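Local coordinates for protein superoxide dismutase (Candida albicans, PDB 4GUN) that probably destroys superoxide radicals in the cytosol, using a bound manganese ion to convert them to hydrogen peroxide and molecular oxygen, at residues Gly105-Ile108 and Val109-Gly113; Val138-Lys141 and Gln142-Gly145. The protein carries 2 engineered substitutions. All coordinates share one frame; numbering follows the deposited sequence.

Overall arrangement
Both contacts are local ones in the C-terminal part of the iron/manganese superoxide dismutase fold. Contact 1 runs along most of the short helix 103-112 and the glycine that follows it; contact 2 is the turn of the hairpin between strands 133-140 and 146-153. Their centres lie about 14 Å apart within one chain, and they meet where CG of Gln107 rests 3.8 Å from O of Gly145. Across the subunit interface, contact 1 of one chain meets contact 2 of the other: Gln111 NE2 is hydrogen-bonded to the backbone O of Asn143 of the second subunit, which also packs on Tyr112. Neither contact includes a ligand of the manganese, which is held by His32, His80, Asp170 and His174.

Contact 1 of 2, residues Gly105-Ile108 and Val109-Gly113; sequences GKQI and VAQYG
Gln107 reaches along the helix to Gln111, one turn further on, and the two side chains join amide to amide. From CB, with CG anti to the backbone N (chi1 -160°), the Gln107 chain bends at chi2 (70°), which turns its end towards the next turn. CG meets OE1 of Gln111 at 3.3 Å, and CD stands a little farther from the same oxygen. At the tip, NE2 donates a nearly straight hydrogen bond of 2.9 Å to OE1 of Gln111. The acceptor lies in the amide plane of Gln107, whereas NE2 comes in from above the carbonyl plane of Gln111, the two amides being turned 75° against each other. That oxygen is gripped twice, since the backbone N of Leu147 also donates to it; NE2 of Gln111 bonds O of Asn143 of the second subunit. With both ends of the Gln111 amide bonded, its rotation is fixed.

The backbone carries the i to i+4 hydrogen bonds of an alpha-helix: Val109 N to Gly105 O, Ala110 N to Lys106 O and Gln111 N to Gln107 O. The last of the series is Tyr112 N to Ile108 O at 2.8 Å. Gly113 N adds a weak bond to that same oxygen, and Gly113 leaves the helix with positive phi.

At this end of the helix, CB of Tyr112 sits 3.5 Å from Ile108 O, which lies at the edge of the Tyr112 ring, near its plane. Ile108 and Tyr112 are buried, and both pack on Leu118 of helix 115-127 and Leu147 of strand 146-153. Val109, at an exposed position, brings its CG2 to 3.3 Å from O of Gly105.

Contact 2 of 2, residues Val138-Lys141 and Gln142-Gly145; sequences VKNK and QNGG
The backbone N of Gln142 donates a hydrogen bond of 3.1 Å to OD1 of Asn140, tilted 19° from the carbonyl plane. With CG anti to the backbone N (chi1 -171°), the Asn140 amide lies alongside the turn, where OD1 meets Gln142 N and also bonds ND1 of His162.

In van der Waals contact, the Asn143 side chain crosses that of Asn140 at about a right angle. Its OD1 lies 3.1 Å from CB of Asn140, and the two amide planes stand 36° apart. Beyond the pair, Asn143 OD1 accepts a bond from Ala146 N, and its ND2 bonds O of Leu147 of the second subunit.

The residues form the reversal of a beta hairpin, linking strand 133-140 to its antiparallel neighbour 146-153, with the backbones of Asn140 and Ala146 hydrogen-bonded where the two strands meet the turn. Two glycines with positive phi, Gly144 and Gly145, carry the chain round.

A CA-H...O contact also crosses the turn, from Gly145 CA to Asn140 O at 3.0 Å. Aliphatic packing comes from the extended chain of Lys139: CG rests 3.8 Å from O of Gly145, and CE approaches CA of the same glycine. Lys139 NZ bonds O of Tyr204 and makes a cation-pi contact with that tyrosine, whose OH bonds Gly145 O.

Contact 1 of 2, residues Gly105-Ile108 and Val109-Gly113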
loop_
_atom_site.group_PDB
_atom_site.type_symbol
_atom_site.label_atom_id
_atom_site.label_comp_id
_atom_site.label_asym_id
_atom_site.label_seq_id
_atom_site.Cartn_x
_atom_site.Cartn_y
_atom_site.Cartn_z
ATOM N N GLY A 105 -14.740 17.617 25.272
ATOM C CA GLY A 105 -15.195 16.856 26.436
ATOM C C GLY A 105 -16.635 16.411 26.318
ATOM O O GLY A 105 -16.971 15.284 26.684
ATOM N N LYS A 106 -17.485 17.290 25.783
ATOM C CA LYS A 106 -18.903 17.028 25.514
ATOM C C LYS A 106 -19.020 15.945 24.435
ATOM O O LYS A 106 -19.847 15.045 24.570
ATOM C CB LYS A 106 -19.612 18.310 25.016
ATOM C CG LYS A 106 -20.215 19.161 26.127
ATOM C CD LYS A 106 -21.427 19.976 25.648
ATOM C CE LYS A 106 -21.051 21.297 25.024
ATOM N NZ LYS A 106 -22.244 22.023 24.520
ATOM N N GLN A 107 -18.187 16.021 23.380
ATOM C CA GLN A 107 -18.203 15.027 22.297
ATOM C C GLN A 107 -17.759 13.633 22.765
ATOM O O GLN A 107 -18.403 12.660 22.390
ATOM C CB GLN A 107 -17.434 15.507 21.062
ATOM C CG GLN A 107 -17.821 14.761 19.775
ATOM C CD GLN A 107 -19.207 15.080 19.257
ATOM O OE1 GLN A 107 -19.758 16.161 19.490
ATOM N NE2 GLN A 107 -19.782 14.159 18.500
ATOM N N ILE A 108 -16.697 13.552 23.607
ATOM C CA ILE A 108 -16.179 12.307 24.191
ATOM C C ILE A 108 -17.290 11.622 24.992
ATOM O O ILE A 108 -17.506 10.419 24.828
ATOM C CB ILE A 108 -14.907 12.553 25.059
ATOM C CG1 ILE A 108 -13.709 13.022 24.178
ATOM C CG2 ILE A 108 -14.535 11.300 25.913
ATOM C CD1 ILE A 108 -12.547 13.567 24.929
ATOM N N VAL A 109 -17.983 12.398 25.847
ATOM C CA VAL A 109 -19.063 11.911 26.701
ATOM C C VAL A 109 -20.226 11.393 25.853
ATOM O O VAL A 109 -20.693 10.268 26.070
ATOM C CB VAL A 109 -19.484 12.951 27.769
ATOM C CG1 VAL A 109 -20.799 12.559 28.444
ATOM C CG2 VAL A 109 -18.377 13.156 28.807
ATOM N N ALA A 110 -20.638 12.172 24.845
ATOM C CA ALA A 110 -21.736 11.772 23.951
ATOM C C ALA A 110 -21.436 10.464 23.214
ATOM O O ALA A 110 -22.282 9.572 23.188
ATOM C CB ALA A 110 -22.018 12.884 22.943
ATOM N N GLN A 111 -20.234 10.352 22.620
ATOM C CA GLN A 111 -19.831 9.199 21.806
ATOM C C GLN A 111 -19.261 7.973 22.500
ATOM O O GLN A 111 -19.500 6.871 22.018
ATOM C CB GLN A 111 -18.850 9.652 20.730
ATOM C CG GLN A 111 -19.474 10.560 19.674
ATOM C CD GLN A 111 -18.544 10.761 18.518
ATOM O OE1 GLN A 111 -18.066 11.859 18.280
ATOM N NE2 GLN A 111 -18.248 9.701 17.785
ATOM N N TYR A 112 -18.430 8.153 23.545
ATOM C CA TYR A 112 -17.707 7.065 24.244
ATOM C C TYR A 112 -18.090 6.846 25.700
ATOM O O TYR A 112 -17.666 5.850 26.290
ATOM C CB TYR A 112 -16.181 7.301 24.163
ATOM C CG TYR A 112 -15.671 7.417 22.745
ATOM C CD1 TYR A 112 -15.411 6.285 21.985
ATOM C CD2 TYR A 112 -15.458 8.665 22.158
ATOM C CE1 TYR A 112 -14.938 6.385 20.681
ATOM C CE2 TYR A 112 -15.001 8.777 20.845
ATOM C CZ TYR A 112 -14.757 7.634 20.108
ATOM O OH TYR A 112 -14.302 7.732 18.818
ATOM N N GLY A 113 -18.853 7.777 26.274
ATOM C CA GLY A 113 -19.273 7.703 27.669
ATOM C C GLY A 113 -18.239 8.291 28.607
ATOM O O GLY A 113 -18.592 9.037 29.518
#

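Contact 2 of 2, residues Val138-Lys141 and Gln142-Gly145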
loop_
_atom_site.group_PDB
_atom_site.type_symbol
_atom_site.label_atom_id
_atom_site.label_comp_id
_atom_site.label_asym_id
_atom_site.label_seq_id
_atom_site.Cartn_x
_atom_site.Cartn_y
_atom_site.Cartn_z
ATOM N N VAL A 138 -9.355 11.736 15.906
ATOM C CA VAL A 138 -9.637 12.736 14.861
ATOM C C VAL A 138 -11.045 13.285 14.978
ATOM O O VAL A 138 -11.927 12.574 15.435
ATOM C CB VAL A 138 -9.380 12.209 13.400
ATOM C CG1 VAL A 138 -7.974 11.649 13.225
ATOM C CG2 VAL A 138 -10.418 11.183 12.960
ATOM N N LYS A 139 -11.260 14.530 14.511
ATOM C CA LYS A 139 -12.600 15.137 14.441
ATOM C C LYS A 139 -12.957 15.245 12.959
ATOM O O LYS A 139 -12.156 15.730 12.161
ATOM C CB LYS A 139 -12.621 16.523 15.115
ATOM C CG LYS A 139 -13.876 17.368 14.830
ATOM C CD LYS A 139 -13.637 18.821 15.217
ATOM C CE LYS A 139 -14.924 19.624 15.297
ATOM N NZ LYS A 139 -14.638 21.093 15.458
ATOM N N ASN A 140 -14.175 14.835 12.600
ATOM C CA ASN A 140 -14.625 14.931 11.211
ATOM C C ASN A 140 -15.559 16.128 11.115
ATOM O O ASN A 140 -16.591 16.157 11.762
ATOM C CB ASN A 140 -15.295 13.616 10.770
ATOM C CG ASN A 140 -15.616 13.496 9.297
ATOM O OD1 ASN A 140 -15.915 14.459 8.612
ATOM N ND2 ASN A 140 -15.562 12.288 8.776
ATOM N N LYS A 141 -15.163 17.140 10.350
ATOM C CA LYS A 141 -15.940 18.381 10.192
ATOM C C LYS A 141 -17.236 18.237 9.384
ATOM O O LYS A 141 -18.116 19.098 9.496
ATOM C CB LYS A 141 -15.054 19.481 9.578
ATOM C CG LYS A 141 -13.880 19.886 10.470
ATOM C CD LYS A 141 -13.063 21.014 9.855
ATOM C CE LYS A 141 -11.965 20.493 8.968
ATOM N NZ LYS A 141 -11.313 21.557 8.161
ATOM N N GLN A 142 -17.363 17.158 8.595
ATOM C CA GLN A 142 -18.500 16.895 7.702
ATOM C C GLN A 142 -19.692 16.151 8.305
ATOM O O GLN A 142 -20.816 16.345 7.840
ATOM C CB GLN A 142 -18.018 16.099 6.477
ATOM C CG GLN A 142 -17.235 16.911 5.451
ATOM C CD GLN A 142 -16.687 16.043 4.335
ATOM O OE1 GLN A 142 -16.510 14.820 4.468
ATOM N NE2 GLN A 142 -16.367 16.674 3.212
ATOM N N ASN A 143 -19.445 15.222 9.237
ATOM C CA ASN A 143 -20.491 14.379 9.823
ATOM C C ASN A 143 -20.948 14.805 11.240
ATOM O O ASN A 143 -21.344 13.951 12.041
ATOM C CB ASN A 143 -20.026 12.929 9.816
ATOM C CG ASN A 143 -18.865 12.644 10.734
ATOM O OD1 ASN A 143 -18.341 13.536 11.403
ATOM N ND2 ASN A 143 -18.478 11.379 10.831
ATOM N N GLY A 144 -20.883 16.100 11.525
ATOM C CA GLY A 144 -21.307 16.677 12.802
ATOM C C GLY A 144 -20.233 16.812 13.863
ATOM O O GLY A 144 -20.541 16.874 15.057
ATOM N N GLY A 145 -18.977 16.892 13.432
ATOM C CA GLY A 145 -17.837 16.992 14.344
ATOM C C GLY A 145 -17.577 15.709 15.113
ATOM O O GLY A 145 -17.072 15.758 16.238
#